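Local coordinates for protein DNA-binding response regulator, merR family (Colwellia psychrerythraea, PDB 3CNB) that probably binds DNA as a response regulator, represented by its CheY-like receiver domain, which is predicted to be phosphorylated on an aspartate, at residues A[26-29]-A[30-34]. Residues are numbered along the deposited sequence; the frame is centred on the assembly and turned at random.
Sequences QFLE and NLFPY
Leu28 and Leu31 touch on the apolar side of the last turn of helix 18-31, the first helix of the CheY-like receiver fold, which connects parallel strands 10-14 and 36-40 in a beta-alpha-beta crossover. This is the tightly packed side: Leu28 is buried against Ile11, Ile13 and Ile37 of the sheet, and Leu31 lies on Ile124 and Lys125 of helix 117-129. Between the two leucines, CD2 of Leu28 to CD1 of Leu31 is an ordinary apolar contact of 4.4 Å. Phe27 and Leu31 run side by side in the same direction, CE2 of the ring 4.2 Å from CD1 of the leucine; Phe27 CG lies anti to the backbone N (chi1 -178°), which lays the ring along the helix beside Leu31. The same ring meets Leu120, Glu121 and, edge-to-face, Phe117. Phe32, the first residue to leave helical geometry, still gives its N-H to Leu28 O at 2.9 Å, and its ring makes an edge-to-face pair with Phe9.

The solvent side is polar and more open. Gln26 and Asn30, both exposed and one turn apart, are joined twice: the backbone bond Asn30 N to Gln26 O, and a side-chain bond from Gln26 NE2 to Asn30 OD1 at 3.0 Å. The bend at chi2 (58°) swings the Gln26 chain across the helix surface, and NE2 then faces OD1. The two amide planes are turned 44° apart: OD1 sits in the plane of the Gln26 amide, whereas NE2 stands above the Asn30 carbonyl plane, not on a lone pair. Beyond the helix, Pro33 offers no N-H, and its CA makes a C-H...O contact with Glu29 O at 3.4 Å.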
# COMPACT_ATOMS: atom_id res chain seq x y z
N GLN A 26 -12.95 -2.42 -2.92
CA GLN A 26 -14.28 -2.73 -2.39
C GLN A 26 -14.21 -3.23 -0.95
O GLN A 26 -15.00 -2.81 -0.11
CB GLN A 26 -14.95 -3.80 -3.25
CG GLN A 26 -16.41 -4.03 -2.93
CD GLN A 26 -17.24 -2.79 -3.06
OE1 GLN A 26 -17.36 -2.23 -4.15
NE2 GLN A 26 -17.81 -2.35 -1.96
N PHE A 27 -13.28 -4.14 -0.70
CA PHE A 27 -12.97 -4.59 0.66
C PHE A 27 -12.66 -3.44 1.63
O PHE A 27 -13.17 -3.41 2.76
CB PHE A 27 -11.79 -5.57 0.63
CG PHE A 27 -11.45 -6.12 1.99
CD1 PHE A 27 -12.21 -7.15 2.55
CD2 PHE A 27 -10.38 -5.60 2.71
CE1 PHE A 27 -11.90 -7.66 3.80
CE2 PHE A 27 -10.06 -6.11 3.96
CZ PHE A 27 -10.83 -7.15 4.50
N LEU A 28 -11.82 -2.51 1.19
CA LEU A 28 -11.45 -1.42 2.06
C LEU A 28 -12.56 -0.38 2.23
O LEU A 28 -12.65 0.26 3.28
CB LEU A 28 -10.14 -0.78 1.60
CG LEU A 28 -8.87 -1.60 1.67
CD1 LEU A 28 -7.72 -0.81 1.00
CD2 LEU A 28 -8.56 -1.91 3.11
N GLU A 29 -13.42 -0.21 1.22
CA GLU A 29 -14.63 0.64 1.36
C GLU A 29 -15.66 0.03 2.30
O GLU A 29 -16.31 0.76 3.05
CB GLU A 29 -15.28 0.94 -0.01
CG GLU A 29 -14.40 1.85 -0.89
CD GLU A 29 -14.98 2.15 -2.25
OE1 GLU A 29 -15.80 1.36 -2.77
OE2 GLU A 29 -14.58 3.19 -2.82
N ASN A 30 -15.83 -1.29 2.23
CA ASN A 30 -16.65 -2.04 3.20
C ASN A 30 -16.16 -1.79 4.62
O ASN A 30 -16.94 -1.50 5.50
CB ASN A 30 -16.63 -3.55 2.91
CG ASN A 30 -17.31 -3.92 1.60
OD1 ASN A 30 -17.96 -3.09 0.97
ND2 ASN A 30 -17.15 -5.18 1.18
N LEU A 31 -14.85 -1.91 4.81
CA LEU A 31 -14.19 -1.76 6.12
C LEU A 31 -14.24 -0.32 6.63
O LEU A 31 -14.43 -0.09 7.82
CB LEU A 31 -12.72 -2.17 6.00
CG LEU A 31 -12.10 -3.17 6.97
CD1 LEU A 31 -10.59 -3.12 6.80
CD2 LEU A 31 -12.49 -2.92 8.42
N PHE A 32 -14.05 0.65 5.74
CA PHE A 32 -14.03 2.05 6.15
C PHE A 32 -14.98 2.84 5.26
O PHE A 32 -14.52 3.42 4.28
CB PHE A 32 -12.61 2.64 6.01
CG PHE A 32 -11.54 1.90 6.77
CD1 PHE A 32 -10.58 1.15 6.08
CD2 PHE A 32 -11.44 2.00 8.15
CE1 PHE A 32 -9.57 0.47 6.76
CE2 PHE A 32 -10.43 1.31 8.85
CZ PHE A 32 -9.49 0.55 8.15
N PRO A 33 -16.29 2.89 5.60
CA PRO A 33 -17.32 3.53 4.77
C PRO A 33 -17.13 5.04 4.57
O PRO A 33 -17.73 5.61 3.66
CB PRO A 33 -18.62 3.28 5.56
CG PRO A 33 -18.32 2.16 6.47
CD PRO A 33 -16.88 2.34 6.84
N TYR A 34 -16.30 5.68 5.39
CA TYR A 34 -16.03 7.11 5.27
C TYR A 34 -14.63 7.46 4.71
O TYR A 34 -14.30 8.63 4.58
CB TYR A 34 -16.27 7.82 6.62
CG TYR A 34 -17.69 7.68 7.11
CD1 TYR A 34 -18.71 8.46 6.59
CD2 TYR A 34 -18.01 6.74 8.09
CE1 TYR A 34 -20.02 8.32 7.03
CE2 TYR A 34 -19.32 6.58 8.54
CZ TYR A 34 -20.32 7.38 8.00
OH TYR A 34 -21.62 7.23 8.44